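Pollen allergen Phl p 6 (Phleum pratense, PDB 1NLX) is a major timothy grass pollen allergen whose molecular function is not established, an all-helical protein of the Poa p IX/Phl p VI family. Local coordinates at residues Ala70-Ala75 against Glu85-His90. Residues are numbered along the deposited sequence; the frame is centred on the assembly and turned at random.
With ZN (zinc ion), chain P.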
ATOM      1  N   ALA A  70      14.610  18.266  18.342  1.00 31.94           N
ATOM      2  CA  ALA A  70      14.649  19.240  17.268  1.00 31.27           C
ATOM      3  C   ALA A  70      16.034  19.870  17.239  1.00 32.22           C
ATOM      4  O   ALA A  70      16.687  19.892  16.196  1.00 32.33           O
ATOM      5  CB  ALA A  70      13.609  20.308  17.497  1.00 25.38           C
ATOM      6  N   ALA A  71      16.485  20.368  18.393  1.00 38.22           N
ATOM      7  CA  ALA A  71      17.787  21.023  18.489  1.00 38.02           C
ATOM      8  C   ALA A  71      18.997  20.096  18.332  1.00 38.41           C
ATOM      9  O   ALA A  71      19.974  20.472  17.675  1.00 39.47           O
ATOM     10  CB  ALA A  71      17.892  21.810  19.797  1.00 13.98           C
ATOM     11  N   TYR A  72      18.957  18.901  18.917  1.00 28.86           N
ATOM     12  CA  TYR A  72      20.101  18.014  18.760  1.00 29.19           C
ATOM     13  C   TYR A  72      20.249  17.562  17.308  1.00 28.03           C
ATOM     14  O   TYR A  72      21.367  17.461  16.793  1.00 26.55           O
ATOM     15  CB  TYR A  72      20.004  16.799  19.688  1.00 46.81           C
ATOM     16  CG  TYR A  72      20.468  17.093  21.099  1.00 51.89           C
ATOM     17  CD1 TYR A  72      21.646  17.806  21.326  1.00 54.93           C
ATOM     18  CD2 TYR A  72      19.716  16.699  22.211  1.00 53.86           C
ATOM     19  CE1 TYR A  72      22.062  18.132  22.627  1.00 57.06           C
ATOM     20  CE2 TYR A  72      20.122  17.017  23.510  1.00 54.89           C
ATOM     21  CZ  TYR A  72      21.294  17.737  23.709  1.00 56.92           C
ATOM     22  OH  TYR A  72      21.705  18.077  24.984  1.00 58.41           O
ATOM     23  N   ASN A  73      19.126  17.317  16.639  1.00 29.31           N
ATOM     24  CA  ASN A  73      19.165  16.876  15.257  1.00 27.89           C
ATOM     25  C   ASN A  73      19.575  17.959  14.278  1.00 27.59           C
ATOM     26  O   ASN A  73      20.278  17.684  13.313  1.00 28.33           O
ATOM     27  CB  ASN A  73      17.819  16.295  14.854  1.00 40.49           C
ATOM     28  CG  ASN A  73      17.633  14.900  15.378  1.00 42.34           C
ATOM     29  OD1 ASN A  73      18.520  14.054  15.219  1.00 40.85           O
ATOM     30  ND2 ASN A  73      16.482  14.638  16.001  1.00 42.24           N
ATOM     31  N   ALA A  74      19.146  19.189  14.520  1.00 18.68           N
ATOM     32  CA  ALA A  74      19.509  20.258  13.624  1.00 17.96           C
ATOM     33  C   ALA A  74      21.034  20.417  13.641  1.00 18.18           C
ATOM     34  O   ALA A  74      21.675  20.505  12.590  1.00 17.75           O
ATOM     35  CB  ALA A  74      18.827  21.542  14.053  1.00 29.64           C
ATOM     36  N   ALA A  75      21.615  20.435  14.834  1.00 28.52           N
ATOM     37  CA  ALA A  75      23.060  20.595  14.968  1.00 30.51           C
ATOM     38  C   ALA A  75      23.812  19.376  14.454  1.00 32.01           C
ATOM     39  O   ALA A  75      24.911  19.476  13.899  1.00 31.92           O
ATOM     40  CB  ALA A  75      23.423  20.842  16.420  1.00 29.13           C
ATOM     41  N   GLU A  85      24.944  27.450  16.610  1.00 50.62           N
ATOM     42  CA  GLU A  85      23.875  28.336  16.184  1.00 52.44           C
ATOM     43  C   GLU A  85      22.644  27.542  15.756  1.00 50.30           C
ATOM     44  O   GLU A  85      21.518  27.947  16.030  1.00 51.15           O
ATOM     45  CB  GLU A  85      24.362  29.212  15.037  1.00100.14           C
ATOM     46  CG  GLU A  85      23.356  30.252  14.575  1.00108.41           C
ATOM     47  CD  GLU A  85      23.775  30.906  13.262  1.00112.96           C
ATOM     48  OE1 GLU A  85      23.057  31.815  12.786  1.00114.09           O
ATOM     49  OE2 GLU A  85      24.827  30.500  12.705  1.00115.47           O
ATOM     50  N   ALA A  86      22.862  26.411  15.088  1.00 38.00           N
ATOM     51  CA  ALA A  86      21.762  25.562  14.632  1.00 34.71           C
ATOM     52  C   ALA A  86      20.936  25.069  15.809  1.00 33.79           C
ATOM     53  O   ALA A  86      19.709  25.064  15.767  1.00 33.50           O
ATOM     54  CB  ALA A  86      22.302  24.383  13.863  1.00  3.75           C
ATOM     55  N   PHE A  87      21.624  24.639  16.859  1.00 40.32           N
ATOM     56  CA  PHE A  87      20.966  24.141  18.054  1.00 37.75           C
ATOM     57  C   PHE A  87      20.167  25.246  18.736  1.00 36.65           C
ATOM     58  O   PHE A  87      18.960  25.108  18.942  1.00 36.51           O
ATOM     59  CB  PHE A  87      22.001  23.578  19.035  1.00 28.24           C
ATOM     60  CG  PHE A  87      21.394  22.943  20.258  1.00 26.58           C
ATOM     61  CD1 PHE A  87      20.775  23.720  21.232  1.00 24.70           C
ATOM     62  CD2 PHE A  87      21.402  21.561  20.410  1.00 25.38           C
ATOM     63  CE1 PHE A  87      20.169  23.131  22.336  1.00 23.80           C
ATOM     64  CE2 PHE A  87      20.799  20.966  21.514  1.00 24.89           C
ATOM     65  CZ  PHE A  87      20.180  21.753  22.478  1.00 23.17           C
ATOM     66  N   VAL A  88      20.840  26.333  19.097  1.00 23.18           N
ATOM     67  CA  VAL A  88      20.175  27.445  19.764  1.00 24.04           C
ATOM     68  C   VAL A  88      18.927  27.938  19.015  1.00 24.33           C
ATOM     69  O   VAL A  88      17.849  28.088  19.599  1.00 22.97           O
ATOM     70  CB  VAL A  88      21.144  28.631  19.961  1.00 25.07           C
ATOM     71  CG1 VAL A  88      20.368  29.876  20.317  1.00 24.95           C
ATOM     72  CG2 VAL A  88      22.143  28.318  21.075  1.00 25.13           C
ATOM     73  N   LEU A  89      19.079  28.185  17.722  1.00 33.10           N
ATOM     74  CA  LEU A  89      17.973  28.663  16.913  1.00 33.12           C
ATOM     75  C   LEU A  89      16.780  27.720  16.964  1.00 32.88           C
ATOM     76  O   LEU A  89      15.664  28.142  17.261  1.00 33.50           O
ATOM     77  CB  LEU A  89      18.414  28.837  15.461  1.00 42.08           C
ATOM     78  CG  LEU A  89      17.303  29.233  14.489  1.00 43.15           C
ATOM     79  CD1 LEU A  89      16.656  30.532  14.957  1.00 42.40           C
ATOM     80  CD2 LEU A  89      17.883  29.377  13.085  1.00 41.96           C
ATOM     81  N   HIS A  90      17.011  26.444  16.675  1.00 25.05           N
ATOM     82  CA  HIS A  90      15.921  25.481  16.693  1.00 23.73           C
ATOM     83  C   HIS A  90      15.349  25.196  18.071  1.00 24.86           C
ATOM     84  O   HIS A  90      14.156  24.917  18.211  1.00 24.97           O
ATOM     85  CB  HIS A  90      16.355  24.192  16.025  1.00 22.97           C
ATOM     86  CG  HIS A  90      16.431  24.305  14.539  1.00 23.72           C
ATOM     87  ND1 HIS A  90      17.499  24.889  13.892  1.00 22.90           N
ATOM     88  CD2 HIS A  90      15.529  23.998  13.575  1.00 23.25           C
ATOM     89  CE1 HIS A  90      17.250  24.940  12.595  1.00 23.12           C
ATOM     90  NE2 HIS A  90      16.060  24.405  12.377  1.00 23.07           N
TER
HETATM   91 ZN    ZN P6001      15.412  24.958  10.468  1.00 28.88          ZN
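With CG of Phe87 trans to its own backbone N (chi1 -176°), the phenyl ring swings across to helix 60-76, where Ala71 and Tyr72 receive it. Ala71 sets its methyl over the middle of one face, a CH-pi contact with CB 3.3 Å from the ring centroid. The rim of the same ring is turned to the face of Tyr72 in an offset edge-to-face pair, centroids 5.0 Å apart and planes at 65°. Tyr72 can reach it because CG lies opposite its carbonyl carbon, which lays the phenol alongside Phe87, both pointing the same way. One turn on, His90 offers a ring face to Ala74, whose CB stands 3.8 Å from the imidazole centroid. His90 ND1 donates to Ala86 O at 2.9 Å, roughly in the imidazole plane, which, together with the 2.1 Å bond from NE2 to zinc, would hold the ring's rotation. Glu93 and His105 of a second subunit supply the other two protein ligands. Phe38 and Tyr35 of helix 31-56 also meet Phe87. Small alanines let the axes of segments 70-75 and 85-90 approach to 7.6 Å, their N-to-C directions 152° apart, the close antiparallel pairing of consecutive helices in a four-helix bundle, here contributing His90 to an intersubunit zinc site.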